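Local coordinates for protein toll-like receptor 6, Variable lymphocyte receptor B (Mus musculus, PDB 3A79) that probably senses microbial diacylated lipopeptides together with Toll-like receptor 2, here as a mouse ectodomain fused to a hagfish variable lymphocyte receptor segment, at residues B[356-361]-B[380-385]. Residues are numbered along the deposited sequence; the frame is centred on the assembly and turned at random.
Sequences TFLNFT and QTLILQ. With NAG (2-acetamido-2-deoxy-beta-D-glucopyranose), chain G.
Ile383 on one strand meets an N-linked sugar carried by the neighbouring strand: Asn359 ND2 is joined covalently to C1 of the N-acetylglucosamine (1.4 Å), whose acetamido methyl C8 comes to 3.4 Å from Ile383 CD1. O7 of the same group points toward Phe357, 3.7 Å from CZ, at the edge of the ring and near its plane. Asn359, Phe357, Thr381 and Ile383 share one face of the sheet; Thr381 CB, 4.1 Å from Phe357 CD1, and Ile383 CD1 lie obliquely to the ring. CG of Asn359 is anti to its backbone N (chi1 176°), hence beside the carbonyl carbon that leads on to Thr361, where OG1 donates to Asn359 OD1 at 3.1 Å, in the carbonyl plane. Asn359, Phe360 and Thr361 spell an Asn-X-Thr sequon; an alanine at the threonine would break it, would probably cost the chain this sugar and would leave the Asn359 amide without its hydroxyl donor. On the opposite face, Leu382 CD1 packs at 3.6 Å from Leu358 CB and also lies at the edge of the Phe360 ring. Strands 357-359 and 381-383 run parallel, 9° apart. Their ladder includes Leu358 N to Thr381 O (2.9 Å), Ile383 N to Leu358 O and Phe360 N to Ile383 O (2.8 Å). At its start Thr356 O accepts from both Gln380 N and Thr381 N, which approach from the same face of its carbonyl plane. Strands 335-339 and 407-409 continue the array on either side, as expected of adjacent turns in the leucine-rich repeat solenoid of the Toll-like receptor 6 part. The chemistry therefore differs between faces: leucines and Phe360 supply the apolar interior, whereas the other carries a sugar whose acetamido group borders Ile383 and Phe357, with Glu310 a further hydrogen-bond partner.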
loop_
_atom_site.group_PDB
_atom_site.type_symbol
_atom_site.label_atom_id
_atom_site.label_comp_id
_atom_site.label_asym_id
_atom_site.label_seq_id
_atom_site.Cartn_x
_atom_site.Cartn_y
_atom_site.Cartn_z
ATOM N N THR B 356 -9.129 21.539 -13.454
ATOM C CA THR B 356 -10.398 20.858 -13.638
ATOM C C THR B 356 -10.141 19.388 -13.930
ATOM O O THR B 356 -11.075 18.593 -14.033
ATOM C CB THR B 356 -11.241 21.498 -14.754
ATOM O OG1 THR B 356 -10.603 21.305 -16.022
ATOM C CG2 THR B 356 -11.403 22.983 -14.486
ATOM N N PHE B 357 -8.860 19.043 -14.043
ATOM C CA PHE B 357 -8.442 17.677 -14.302
ATOM C C PHE B 357 -7.166 17.332 -13.549
ATOM O O PHE B 357 -6.154 18.010 -13.670
ATOM C CB PHE B 357 -8.238 17.468 -15.790
ATOM C CG PHE B 357 -7.749 16.102 -16.143
ATOM C CD1 PHE B 357 -8.646 15.076 -16.386
ATOM C CD2 PHE B 357 -6.388 15.844 -16.244
ATOM C CE1 PHE B 357 -8.192 13.814 -16.717
ATOM C CE2 PHE B 357 -5.928 14.584 -16.576
ATOM C CZ PHE B 357 -6.830 13.565 -16.809
ATOM N N LEU B 358 -7.229 16.267 -12.761
ATOM C CA LEU B 358 -6.087 15.817 -11.980
ATOM C C LEU B 358 -5.929 14.307 -12.108
ATOM O O LEU B 358 -6.888 13.561 -11.927
ATOM C CB LEU B 358 -6.248 16.243 -10.521
ATOM C CG LEU B 358 -6.042 17.743 -10.302
ATOM C CD1 LEU B 358 -6.265 18.097 -8.856
ATOM C CD2 LEU B 358 -4.652 18.185 -10.755
ATOM N N ASN B 359 -4.722 13.870 -12.452
ATOM C CA ASN B 359 -4.423 12.465 -12.694
ATOM C C ASN B 359 -3.079 12.142 -12.070
ATOM O O ASN B 359 -2.038 12.392 -12.662
ATOM C CB ASN B 359 -4.415 12.181 -14.205
ATOM C CG ASN B 359 -4.019 10.739 -14.558
ATOM O OD1 ASN B 359 -3.619 9.956 -13.701
ATOM N ND2 ASN B 359 -4.127 10.402 -15.854
ATOM N N PHE B 360 -3.114 11.612 -10.851
ATOM C CA PHE B 360 -1.901 11.208 -10.149
ATOM C C PHE B 360 -1.821 9.696 -10.052
ATOM O O PHE B 360 -1.902 9.133 -8.961
ATOM C CB PHE B 360 -1.857 11.828 -8.756
ATOM C CG PHE B 360 -1.922 13.329 -8.766
ATOM C CD1 PHE B 360 -3.089 13.991 -8.422
ATOM C CD2 PHE B 360 -0.817 14.080 -9.140
ATOM C CE1 PHE B 360 -3.148 15.372 -8.431
ATOM C CE2 PHE B 360 -0.869 15.462 -9.153
ATOM C CZ PHE B 360 -2.036 16.110 -8.799
ATOM N N THR B 361 -1.661 9.047 -11.203
ATOM C CA THR B 361 -1.627 7.588 -11.275
ATOM C C THR B 361 -0.296 7.009 -10.808
ATOM O O THR B 361 0.773 7.552 -11.095
ATOM C CB THR B 361 -1.902 7.070 -12.710
ATOM O OG1 THR B 361 -3.311 6.952 -12.928
ATOM C CG2 THR B 361 -1.275 5.710 -12.904
ATOM N N GLN B 380 -13.075 18.688 -11.811
ATOM C CA GLN B 380 -14.169 17.848 -12.289
ATOM C C GLN B 380 -13.819 16.374 -12.244
ATOM O O GLN B 380 -14.644 15.535 -11.888
ATOM C CB GLN B 380 -14.515 18.199 -13.727
ATOM C CG GLN B 380 -14.905 19.625 -13.937
ATOM C CD GLN B 380 -15.650 19.814 -15.231
ATOM O OE1 GLN B 380 -15.818 18.864 -16.007
ATOM N NE2 GLN B 380 -16.114 21.040 -15.475
ATOM N N THR B 381 -12.594 16.060 -12.639
ATOM C CA THR B 381 -12.158 14.681 -12.692
ATOM C C THR B 381 -10.853 14.543 -11.938
ATOM O O THR B 381 -9.867 15.192 -12.256
ATOM C CB THR B 381 -11.971 14.223 -14.142
ATOM O OG1 THR B 381 -13.189 14.436 -14.871
ATOM C CG2 THR B 381 -11.588 12.746 -14.185
ATOM N N LEU B 382 -10.856 13.704 -10.919
ATOM C CA LEU B 382 -9.652 13.443 -10.154
ATOM C C LEU B 382 -9.335 11.952 -10.228
ATOM O O LEU B 382 -10.224 11.117 -10.100
ATOM C CB LEU B 382 -9.834 13.899 -8.704
ATOM C CG LEU B 382 -8.794 13.415 -7.696
ATOM C CD1 LEU B 382 -7.528 14.243 -7.786
ATOM C CD2 LEU B 382 -9.384 13.485 -6.306
ATOM N N ILE B 383 -8.068 11.625 -10.451
ATOM C CA ILE B 383 -7.646 10.242 -10.632
ATOM C C ILE B 383 -6.494 9.897 -9.696
ATOM O O ILE B 383 -5.409 10.469 -9.787
ATOM C CB ILE B 383 -7.230 9.973 -12.093
ATOM C CG1 ILE B 383 -8.346 10.406 -13.044
ATOM C CG2 ILE B 383 -6.905 8.511 -12.295
ATOM C CD1 ILE B 383 -8.109 10.008 -14.460
ATOM N N LEU B 384 -6.740 8.951 -8.800
ATOM C CA LEU B 384 -5.757 8.545 -7.807
ATOM C C LEU B 384 -5.434 7.040 -7.905
ATOM O O LEU B 384 -4.921 6.425 -6.967
ATOM C CB LEU B 384 -6.257 8.949 -6.416
ATOM C CG LEU B 384 -6.270 10.480 -6.268
ATOM C CD1 LEU B 384 -7.247 10.952 -5.223
ATOM C CD2 LEU B 384 -4.873 11.019 -5.950
ATOM N N GLN B 385 -5.724 6.462 -9.066
ATOM C CA GLN B 385 -5.482 5.047 -9.316
ATOM C C GLN B 385 -4.038 4.595 -9.092
ATOM O O GLN B 385 -3.095 5.211 -9.569
ATOM C CB GLN B 385 -5.909 4.693 -10.736
ATOM C CG GLN B 385 -5.170 3.516 -11.314
ATOM C CD GLN B 385 -5.850 2.976 -12.554
ATOM O OE1 GLN B 385 -5.400 1.990 -13.150
ATOM N NE2 GLN B 385 -6.953 3.616 -12.946
HETATM C C1 NAG G . -3.671 9.066 -16.170
HETATM C C2 NAG G . -4.311 8.708 -17.513
HETATM C C3 NAG G . -3.732 7.452 -18.171
HETATM C C4 NAG G . -2.211 7.337 -18.050
HETATM C C5 NAG G . -1.742 7.743 -16.653
HETATM C C6 NAG G . -0.228 7.849 -16.615
HETATM C C7 NAG G . -6.647 9.322 -17.897
HETATM C C8 NAG G . -8.086 8.914 -17.728
HETATM N N2 NAG G . -5.739 8.513 -17.341
HETATM O O3 NAG G . -4.122 7.394 -19.532
HETATM O O4 NAG G . -1.841 5.999 -18.375
HETATM O O5 NAG G . -2.268 8.997 -16.275
HETATM O O6 NAG G . 0.191 8.614 -17.723
HETATM O O7 NAG G . -6.356 10.351 -18.516
#